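Side-chain contacts in uncharacterized N-acetyltransferase SSO0209 (Sulfolobus solfataricus P2, PDB 4R3L), which transfers the acetyl group of acetyl-CoA to the free alpha-amino group at protein N-termini, with a preference for serine: residues I25-I28 with N29-L33; E109-M112 with K113-N117; P134-A137 with L138-L142. One frame throughout, in Å; residues are numbered along the deposited sequence.

Contact 1: I25-I28 with N29-L33. With COA (coenzyme A), chain C.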
loop_
_atom_site.group_PDB
_atom_site.type_symbol
_atom_site.label_atom_id
_atom_site.label_comp_id
_atom_site.label_asym_id
_atom_site.label_seq_id
_atom_site.Cartn_x
_atom_site.Cartn_y
_atom_site.Cartn_z
ATOM N N ILE A 25 -6.273 -9.151 -9.103
ATOM C CA ILE A 25 -5.414 -8.087 -8.583
ATOM C C ILE A 25 -4.621 -7.411 -9.689
ATOM O O ILE A 25 -4.536 -6.183 -9.747
ATOM C CB ILE A 25 -4.458 -8.647 -7.500
ATOM C CG1 ILE A 25 -5.254 -8.961 -6.215
ATOM C CG2 ILE A 25 -3.314 -7.672 -7.227
ATOM C CD1 ILE A 25 -4.443 -9.705 -5.136
ATOM N N ILE A 26 -4.046 -8.216 -10.581
ATOM C CA ILE A 26 -3.296 -7.681 -11.704
ATOM C C ILE A 26 -4.206 -6.858 -12.603
ATOM O O ILE A 26 -3.834 -5.771 -13.028
ATOM C CB ILE A 26 -2.612 -8.819 -12.527
ATOM C CG1 ILE A 26 -1.529 -9.496 -11.683
ATOM C CG2 ILE A 26 -2.022 -8.273 -13.821
ATOM C CD1 ILE A 26 -0.789 -10.622 -12.424
ATOM N N LYS A 27 -5.402 -7.372 -12.869
ATOM C CA LYS A 27 -6.383 -6.648 -13.664
ATOM C C LYS A 27 -6.665 -5.269 -13.088
ATOM O O LYS A 27 -6.664 -4.271 -13.808
ATOM C CB LYS A 27 -7.690 -7.436 -13.753
ATOM C CG LYS A 27 -8.860 -6.622 -14.307
ATOM C CD LYS A 27 -10.209 -7.213 -13.901
ATOM C CE LYS A 27 -11.101 -6.152 -13.258
ATOM N NZ LYS A 27 -12.499 -6.641 -13.056
ATOM N N ILE A 28 -6.915 -5.221 -11.783
ATOM C CA ILE A 28 -7.156 -3.958 -11.089
ATOM C C ILE A 28 -5.958 -3.023 -11.224
ATOM O O ILE A 28 -6.090 -1.832 -11.514
ATOM C CB ILE A 28 -7.450 -4.207 -9.594
ATOM C CG1 ILE A 28 -8.767 -4.975 -9.445
ATOM C CG2 ILE A 28 -7.509 -2.886 -8.834
ATOM C CD1 ILE A 28 -9.026 -5.488 -8.037
ATOM N N ASN A 29 -4.776 -3.580 -11.017
ATOM C CA ASN A 29 -3.551 -2.814 -11.107
ATOM C C ASN A 29 -3.386 -2.223 -12.513
ATOM O O ASN A 29 -3.074 -1.040 -12.671
ATOM C CB ASN A 29 -2.373 -3.714 -10.731
ATOM C CG ASN A 29 -1.033 -3.065 -10.964
ATOM O OD1 ASN A 29 -0.347 -3.381 -11.932
ATOM N ND2 ASN A 29 -0.632 -2.180 -10.060
ATOM N N ARG A 30 -3.629 -3.053 -13.527
ATOM C CA ARG A 30 -3.505 -2.618 -14.916
ATOM C C ARG A 30 -4.472 -1.481 -15.232
ATOM O O ARG A 30 -4.127 -0.555 -15.961
ATOM C CB ARG A 30 -3.739 -3.790 -15.874
ATOM C CG ARG A 30 -2.732 -4.935 -15.746
ATOM C CD ARG A 30 -1.281 -4.470 -15.850
ATOM N NE ARG A 30 -0.355 -5.599 -16.012
ATOM C CZ ARG A 30 0.486 -6.034 -15.074
ATOM N NH1 ARG A 30 0.541 -5.442 -13.879
ATOM N NH2 ARG A 30 1.278 -7.070 -15.332
ATOM N N LEU A 31 -5.666 -1.533 -14.649
ATOM C CA LEU A 31 -6.692 -0.526 -14.909
ATOM C C LEU A 31 -6.533 0.775 -14.117
ATOM O O LEU A 31 -7.037 1.821 -14.532
ATOM C CB LEU A 31 -8.075 -1.104 -14.618
ATOM C CG LEU A 31 -8.627 -2.124 -15.614
ATOM C CD1 LEU A 31 -9.888 -2.773 -15.065
ATOM C CD2 LEU A 31 -8.909 -1.453 -16.940
ATOM N N THR A 32 -5.850 0.722 -12.979
ATOM C CA THR A 32 -5.892 1.851 -12.056
ATOM C C THR A 32 -4.545 2.500 -11.803
ATOM O O THR A 32 -4.488 3.600 -11.266
ATOM C CB THR A 32 -6.474 1.439 -10.686
ATOM O OG1 THR A 32 -5.636 0.443 -10.099
ATOM C CG2 THR A 32 -7.868 0.888 -10.838
ATOM N N LEU A 33 -3.462 1.830 -12.184
ATOM C CA LEU A 33 -2.130 2.305 -11.840
ATOM C C LEU A 33 -1.160 2.216 -13.029
ATOM O O LEU A 33 -1.374 1.436 -13.954
ATOM C CB LEU A 33 -1.585 1.513 -10.647
ATOM C CG LEU A 33 -2.263 1.782 -9.302
ATOM C CD1 LEU A 33 -1.880 0.733 -8.278
ATOM C CD2 LEU A 33 -1.893 3.171 -8.797
HETATM N N1A COA C . -11.164 13.380 -3.446
HETATM C C2A COA C . -11.006 13.870 -2.199
HETATM N N3A COA C . -10.819 13.052 -1.161
HETATM C C4A COA C . -10.787 11.695 -1.339
HETATM C C5A COA C . -10.948 11.160 -2.609
HETATM C C6A COA C . -11.142 12.044 -3.681
HETATM N N6A COA C . -11.314 11.525 -5.034
HETATM N N7A COA C . -10.869 9.777 -2.489
HETATM C C8A COA C . -10.670 9.485 -1.174
HETATM N N9A COA C . -10.608 10.632 -0.469
HETATM C C1B COA C . -10.427 10.769 0.985
HETATM C C2B COA C . -11.684 11.232 1.609
HETATM O O2B COA C . -11.423 11.958 2.756
HETATM C C3B COA C . -12.324 9.994 1.987
HETATM O O3B COA C . -13.281 10.254 2.936
HETATM P P3B COA C . -14.777 10.422 2.496
HETATM O O7A COA C . -15.698 10.285 3.707
HETATM O O8A COA C . -15.117 9.367 1.519
HETATM O O9A COA C . -14.967 11.767 1.864
HETATM C C4B COA C . -11.181 9.237 2.527
HETATM O O4B COA C . -10.134 9.517 1.631
HETATM C C5B COA C . -11.423 7.786 2.517
HETATM O O5B COA C . -11.422 7.239 1.228
HETATM P P1A COA C . -11.746 5.736 0.870
HETATM O O1A COA C . -13.190 5.565 0.486
HETATM O O2A COA C . -11.350 4.865 1.991
HETATM O O3A COA C . -10.841 5.510 -0.427
HETATM P P2A COA C . -11.232 4.673 -1.705
HETATM O O4A COA C . -12.190 5.429 -2.612
HETATM O O5A COA C . -11.770 3.334 -1.312
HETATM O O6A COA C . -9.870 4.432 -2.526
HETATM C CBP COA C . -7.857 5.228 -3.653
HETATM C CCP COA C . -8.923 5.434 -2.535
HETATM C CDP COA C . -6.913 6.400 -3.659
HETATM C CEP COA C . -7.105 3.938 -3.330
HETATM C CAP COA C . -8.637 5.113 -4.943
HETATM O OAP COA C . -9.131 6.369 -5.415
HETATM C C9P COA C . -7.864 4.510 -6.101
HETATM O O9P COA C . -7.787 3.261 -6.240
HETATM N N8P COA C . -7.217 5.335 -7.099
HETATM C C7P COA C . -6.466 4.794 -8.227
HETATM C C6P COA C . -5.219 3.968 -7.797
HETATM C C5P COA C . -4.310 4.736 -6.842
HETATM O O5P COA C . -3.997 5.919 -7.134
HETATM N N4P COA C . -3.840 4.109 -5.605
HETATM C C3P COA C . -2.989 4.842 -4.690
HETATM C C2P COA C . -1.573 5.177 -5.142
HETATM S S1P COA C . -0.403 5.679 -3.921
#
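T32 and I28 meet at the last turn of helix 22-32, where the hydroxyl OG1 of T32 donates to the carbonyl O of I28 at 2.7 Å. The torsion explains the bond: a chi1 of 62° folds OG1 back toward the preceding turn. The hydroxyl comes in well above the plane of the carbonyl, 43° from it. The amide N of T32 reaches the same I28 O only weakly, so the hydroxyl is the firmer partner of that oxygen. Earlier in the helix the backbone bonds are regular, R30 N to I26 O measuring 2.8 Å.

The second polar group is the guanidinium of R30. Its NH1 donates to OD1 of N29 at 3.0 Å, and the acceptor lies in the guanidinium plane. NH1 is also bonded to the carbonyl O of Y37, and ND2 of N29 donates to the hydroxyl of Y65 and to the carbonyl O of E35. This network ties the end of the helix both to the chain that follows it (E35, Y37) and to Y65 of strand 61-72, and helps fix the rotation of both flat groups.

Van der Waals contacts accompany these bonds. The branch CG2 of I26 packs a methyl over the centre of one flat face of the charged guanidinium, 3.6 Å from CZ of R30, the two side chains running alongside each other. Further round, CE of K27 touches CD1 of L31 at 4.0 Å.

CD2 of L33 comes within 3.5 Å of C5P of coenzyme A, placing the helix end beside the pantetheine arm. Among its neighbours, the helix packs I25 and I26 against F42 of helix 39-49, while I28 rests on V62 and Y65 of strand 61-72, and T32 and L33 lean on A93 of strand 83-94.

Contact 2: E109-M112 with K113-N117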
loop_
_atom_site.group_PDB
_atom_site.type_symbol
_atom_site.label_atom_id
_atom_site.label_comp_id
_atom_site.label_asym_id
_atom_site.label_seq_id
_atom_site.Cartn_x
_atom_site.Cartn_y
_atom_site.Cartn_z
ATOM N N GLU A 109 -5.972 0.024 7.231
ATOM C CA GLU A 109 -6.032 -0.302 8.646
ATOM C C GLU A 109 -5.649 -1.748 8.886
ATOM O O GLU A 109 -4.934 -2.056 9.840
ATOM C CB GLU A 109 -7.425 -0.038 9.224
ATOM C CG GLU A 109 -7.465 -0.119 10.761
ATOM C CD GLU A 109 -7.714 -1.530 11.323
ATOM O OE1 GLU A 109 -8.039 -2.463 10.556
ATOM O OE2 GLU A 109 -7.593 -1.701 12.562
ATOM N N ALA A 110 -6.131 -2.630 8.018
ATOM C CA ALA A 110 -5.877 -4.052 8.180
ATOM C C ALA A 110 -4.397 -4.351 7.979
ATOM O O ALA A 110 -3.789 -5.107 8.752
ATOM C CB ALA A 110 -6.722 -4.867 7.193
ATOM N N SER A 111 -3.828 -3.765 6.929
ATOM C CA SER A 111 -2.412 -3.965 6.644
ATOM C C SER A 111 -1.573 -3.392 7.779
ATOM O O SER A 111 -0.637 -4.030 8.238
ATOM C CB SER A 111 -2.019 -3.333 5.298
ATOM O OG SER A 111 -0.740 -3.812 4.874
ATOM N N MET A 112 -1.920 -2.193 8.246
ATOM C CA MET A 112 -1.192 -1.586 9.362
ATOM C C MET A 112 -1.183 -2.450 10.618
ATOM O O MET A 112 -0.158 -2.598 11.281
ATOM C CB MET A 112 -1.794 -0.227 9.705
ATOM C CG MET A 112 -1.396 0.845 8.747
ATOM S SD MET A 112 -2.294 2.376 9.036
ATOM C CE MET A 112 -1.903 2.653 10.750
ATOM N N LYS A 113 -2.345 -2.999 10.951
ATOM C CA LYS A 113 -2.476 -3.826 12.146
ATOM C C LYS A 113 -1.582 -5.055 12.036
ATOM O O LYS A 113 -0.944 -5.444 13.006
ATOM C CB LYS A 113 -3.936 -4.239 12.362
ATOM C CG LYS A 113 -4.193 -5.016 13.655
ATOM C CD LYS A 113 -5.695 -5.222 13.879
ATOM C CE LYS A 113 -5.965 -5.929 15.209
ATOM N NZ LYS A 113 -7.419 -6.138 15.480
ATOM N N SER A 114 -1.523 -5.659 10.849
ATOM C CA SER A 114 -0.648 -6.797 10.644
ATOM C C SER A 114 0.838 -6.403 10.635
ATOM O O SER A 114 1.669 -7.111 11.182
ATOM C CB SER A 114 -0.999 -7.522 9.335
ATOM O OG SER A 114 0.020 -8.466 9.020
ATOM N N MET A 115 1.177 -5.294 9.991
ATOM C CA MET A 115 2.550 -4.795 10.036
ATOM C C MET A 115 3.012 -4.621 11.487
ATOM O O MET A 115 4.116 -5.027 11.860
ATOM C CB MET A 115 2.665 -3.469 9.294
ATOM C CG MET A 115 2.477 -3.582 7.801
ATOM S SD MET A 115 2.390 -1.927 7.118
ATOM C CE MET A 115 2.323 -2.274 5.363
ATOM N N LYS A 116 2.148 -4.039 12.310
ATOM C CA LYS A 116 2.476 -3.848 13.717
ATOM C C LYS A 116 2.545 -5.163 14.495
ATOM O O LYS A 116 3.517 -5.416 15.198
ATOM C CB LYS A 116 1.462 -2.919 14.388
ATOM C CG LYS A 116 1.871 -2.514 15.802
ATOM C CD LYS A 116 0.840 -1.608 16.464
ATOM C CE LYS A 116 -0.515 -2.288 16.535
ATOM N NZ LYS A 116 -0.437 -3.659 17.134
ATOM N N ASN A 117 1.516 -5.996 14.370
ATOM C CA ASN A 117 1.364 -7.149 15.257
ATOM C C ASN A 117 2.084 -8.397 14.782
ATOM O O ASN A 117 2.633 -9.155 15.584
ATOM C CB ASN A 117 -0.119 -7.473 15.453
ATOM C CG ASN A 117 -0.823 -6.453 16.320
ATOM O OD1 ASN A 117 -0.183 -5.687 17.043
ATOM N ND2 ASN A 117 -2.150 -6.438 16.256
#
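Four successive i to i+4 bonds join E109-M112 to K113-N117, each with an N-H...O angle between 157° and 169°, which identifies an undistorted alpha-helical segment; the straightest runs 2.8 Å from M115 N to S111 O.

M115 and S111 make the clearest side-chain contact. With chi1 at -68°, CG of M115 stands anti to its own carbonyl carbon and lies 3.2 Å from S111 O, against the backbone of the preceding turn. Beyond CG the chain is extended, and its terminal methyl CE arrives 3.5 Å from OG of S111. That hydroxyl is not left to the thioether: it is hydrogen-bonded to the carbonyl O of A52. The methyl therefore packs beside a polar atom whose bonding need is met elsewhere. S114 is similarly engaged outside the pair, its OG bonding to OD2 of D118 one turn on.

On the exposed side, E109 and K113 run near each other without a salt bridge. OE2 of E109 is 4.2 Å from CD of K113, so the carboxylate meets the aliphatic part of the lysine. The fully extended lysine chain carries NZ past it, to 5.3 Å from OE2, where any attraction between the opposite charges would be through space.

The buried side faces the sheet: S111 and M115 touch P68 of strand 61-72, while M112 and M115 touch I124 of strand 123-129. These contacts belong to helix 103-119, the helical connection of the beta-alpha-beta unit formed with the parallel strands 83-94 and 123-129. In this GNAT fold the acetyl-CoA-binding residues R100 to T105 run from the loop before this helix into its first turn; the segment described lies further along, where it covers the sheet.

Contact 3: P134-A137 with L138-L142. With COA (coenzyme A), chain C.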
loop_
_atom_site.group_PDB
_atom_site.type_symbol
_atom_site.label_atom_id
_atom_site.label_comp_id
_atom_site.label_asym_id
_atom_site.label_seq_id
_atom_site.Cartn_x
_atom_site.Cartn_y
_atom_site.Cartn_z
ATOM N N PRO A 134 -6.684 12.332 -4.724
ATOM C CA PRO A 134 -7.471 11.439 -3.865
ATOM C C PRO A 134 -6.615 10.676 -2.856
ATOM O O PRO A 134 -6.944 10.680 -1.670
ATOM C CB PRO A 134 -8.119 10.475 -4.861
ATOM C CG PRO A 134 -8.210 11.256 -6.120
ATOM C CD PRO A 134 -6.963 12.086 -6.153
ATOM N N ALA A 135 -5.532 10.056 -3.318
ATOM C CA ALA A 135 -4.705 9.232 -2.439
ATOM C C ALA A 135 -4.091 10.065 -1.309
ATOM O O ALA A 135 -4.081 9.639 -0.152
ATOM C CB ALA A 135 -3.616 8.510 -3.248
ATOM N N ILE A 136 -3.613 11.261 -1.626
ATOM C CA ILE A 136 -2.979 12.101 -0.611
ATOM C C ILE A 136 -3.957 12.474 0.503
ATOM O O ILE A 136 -3.600 12.520 1.701
ATOM C CB ILE A 136 -2.406 13.382 -1.237
ATOM C CG1 ILE A 136 -1.280 13.039 -2.222
ATOM C CG2 ILE A 136 -1.888 14.324 -0.170
ATOM C CD1 ILE A 136 -0.701 14.259 -2.911
ATOM N N ALA A 137 -5.192 12.755 0.102
ATOM C CA ALA A 137 -6.246 13.083 1.057
ATOM C C ALA A 137 -6.489 11.909 1.997
ATOM O O ALA A 137 -6.616 12.097 3.209
ATOM C CB ALA A 137 -7.532 13.457 0.329
ATOM N N LEU A 138 -6.555 10.713 1.418
ATOM C CA LEU A 138 -6.744 9.472 2.161
ATOM C C LEU A 138 -5.678 9.364 3.252
ATOM O O LEU A 138 -5.990 9.291 4.444
ATOM C CB LEU A 138 -6.685 8.278 1.198
ATOM C CG LEU A 138 -6.493 6.843 1.692
ATOM C CD1 LEU A 138 -7.755 6.332 2.332
ATOM C CD2 LEU A 138 -6.046 5.922 0.544
ATOM N N TYR A 139 -4.415 9.399 2.837
ATOM C CA TYR A 139 -3.299 9.244 3.763
ATOM C C TYR A 139 -3.237 10.339 4.837
ATOM O O TYR A 139 -2.920 10.066 5.999
ATOM C CB TYR A 139 -1.984 9.203 2.977
ATOM C CG TYR A 139 -1.972 8.191 1.845
ATOM C CD1 TYR A 139 -2.578 6.945 1.977
ATOM C CD2 TYR A 139 -1.360 8.486 0.640
ATOM C CE1 TYR A 139 -2.554 6.023 0.932
ATOM C CE2 TYR A 139 -1.343 7.585 -0.396
ATOM C CZ TYR A 139 -1.942 6.358 -0.253
ATOM O OH TYR A 139 -1.899 5.463 -1.308
ATOM N N GLU A 140 -3.512 11.582 4.470
ATOM C CA GLU A 140 -3.496 12.639 5.485
ATOM C C GLU A 140 -4.630 12.435 6.507
ATOM O O GLU A 140 -4.461 12.702 7.696
ATOM C CB GLU A 140 -3.585 14.024 4.833
ATOM C CG GLU A 140 -2.282 14.457 4.155
ATOM C CD GLU A 140 -2.416 15.765 3.393
ATOM O OE1 GLU A 140 -3.564 16.174 3.113
ATOM O OE2 GLU A 140 -1.373 16.378 3.073
ATOM N N LYS A 141 -5.766 11.921 6.049
ATOM C CA LYS A 141 -6.860 11.588 6.964
ATOM C C LYS A 141 -6.455 10.507 7.963
ATOM O O LYS A 141 -6.931 10.498 9.094
ATOM C CB LYS A 141 -8.103 11.137 6.193
ATOM C CG LYS A 141 -9.115 12.247 5.927
ATOM C CD LYS A 141 -10.545 11.725 6.030
ATOM C CE LYS A 141 -11.571 12.832 5.781
ATOM N NZ LYS A 141 -11.499 13.951 6.769
ATOM N N LEU A 142 -5.575 9.600 7.539
ATOM C CA LEU A 142 -5.101 8.504 8.385
ATOM C C LEU A 142 -3.835 8.900 9.119
ATOM O O LEU A 142 -3.103 8.048 9.625
ATOM C CB LEU A 142 -4.846 7.240 7.554
ATOM C CG LEU A 142 -6.035 6.297 7.350
ATOM C CD1 LEU A 142 -7.225 7.026 6.764
ATOM C CD2 LEU A 142 -5.643 5.135 6.458
HETATM N N1A COA C . -11.164 13.380 -3.446
HETATM C C2A COA C . -11.006 13.870 -2.199
HETATM N N3A COA C . -10.819 13.052 -1.161
HETATM C C4A COA C . -10.787 11.695 -1.339
HETATM C C5A COA C . -10.948 11.160 -2.609
HETATM C C6A COA C . -11.142 12.044 -3.681
HETATM N N6A COA C . -11.314 11.525 -5.034
HETATM N N7A COA C . -10.869 9.777 -2.489
HETATM C C8A COA C . -10.670 9.485 -1.174
HETATM N N9A COA C . -10.608 10.632 -0.469
HETATM C C1B COA C . -10.427 10.769 0.985
HETATM C C2B COA C . -11.684 11.232 1.609
HETATM O O2B COA C . -11.423 11.958 2.756
HETATM C C3B COA C . -12.324 9.994 1.987
HETATM O O3B COA C . -13.281 10.254 2.936
HETATM P P3B COA C . -14.777 10.422 2.496
HETATM O O7A COA C . -15.698 10.285 3.707
HETATM O O8A COA C . -15.117 9.367 1.519
HETATM O O9A COA C . -14.967 11.767 1.864
HETATM C C4B COA C . -11.181 9.237 2.527
HETATM O O4B COA C . -10.134 9.517 1.631
HETATM C C5B COA C . -11.423 7.786 2.517
HETATM O O5B COA C . -11.422 7.239 1.228
HETATM P P1A COA C . -11.746 5.736 0.870
HETATM O O1A COA C . -13.190 5.565 0.486
HETATM O O2A COA C . -11.350 4.865 1.991
HETATM O O3A COA C . -10.841 5.510 -0.427
HETATM P P2A COA C . -11.232 4.673 -1.705
HETATM O O4A COA C . -12.190 5.429 -2.612
HETATM O O5A COA C . -11.770 3.334 -1.312
HETATM O O6A COA C . -9.870 4.432 -2.526
HETATM C CBP COA C . -7.857 5.228 -3.653
HETATM C CCP COA C . -8.923 5.434 -2.535
HETATM C CDP COA C . -6.913 6.400 -3.659
HETATM C CEP COA C . -7.105 3.938 -3.330
HETATM C CAP COA C . -8.637 5.113 -4.943
HETATM O OAP COA C . -9.131 6.369 -5.415
HETATM C C9P COA C . -7.864 4.510 -6.101
HETATM O O9P COA C . -7.787 3.261 -6.240
HETATM N N8P COA C . -7.217 5.335 -7.099
HETATM C C7P COA C . -6.466 4.794 -8.227
HETATM C C6P COA C . -5.219 3.968 -7.797
HETATM C C5P COA C . -4.310 4.736 -6.842
HETATM O O5P COA C . -3.997 5.919 -7.134
HETATM N N4P COA C . -3.840 4.109 -5.605
HETATM C C3P COA C . -2.989 4.842 -4.690
HETATM C C2P COA C . -1.573 5.177 -5.142
HETATM S S1P COA C . -0.403 5.679 -3.921
#
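The carbonyl O of A135 is approached by two parts of Y139: the amide N donates to it at 3.0 Å, almost straight (172°), and the phenol ring lies across it. The oxygen stands 3.0 Å above the ring plane, offset toward the rim, with CD2 of Y139 its nearest ring atom. A chi1 of -52° sets CG beside the backbone N of Y139 and brings the ring back over the preceding turn, where CE2 also meets the methyl CB of A135 at 3.8 Å.

The far end of the ring reaches the cofactor. OH of Y139 is 3.0 Å from S1P of coenzyme A, the sulfur lying at the ring edge, near its plane. Other side chains follow the cofactor's length: CG of P134 packs 3.3 Å from N6A of the adenine, CB of A137 is near N3A, and CE of K141 lies 3.2 Å from the ribose oxygen O2B.

On the side turned from the cofactor, CG2 of I136 runs alongside E140 and touches its carboxylate carbon CD at 3.9 Å.

Chemically, helix 133-141 gives the adenine small apolar surfaces (P134, A137), lays the chain of K141 beside the ribose, and presents a hydroxyl to the thiol end. This placement is consistent with Y139 acting on the thiolate leaving group, as proposed for the corresponding tyrosine in many GNAT enzymes.

Overall arrangement
The three contacts follow one another along the chain without overlapping, on helices 22-32, 103-119 and 133-141 of a single GNAT domain built round a seven-stranded mixed sheet. Contacts 1 and 2 lie on opposite sides of the chain's centre, their centres about 23 Å apart. Contacts 1 and 3, with centres about 20 Å apart, both touch coenzyme A, the first at the pantetheine arm and the third from the adenine to the sulfur. Contact 2 is nearer to contact 3, with about 5 Å between nearest atoms, and L108 of its helix touches L138 and L142. All three helices reach the cofactor, helix 103-119 through T105 in its first turn, while contact 2 lies further along, against the sheet.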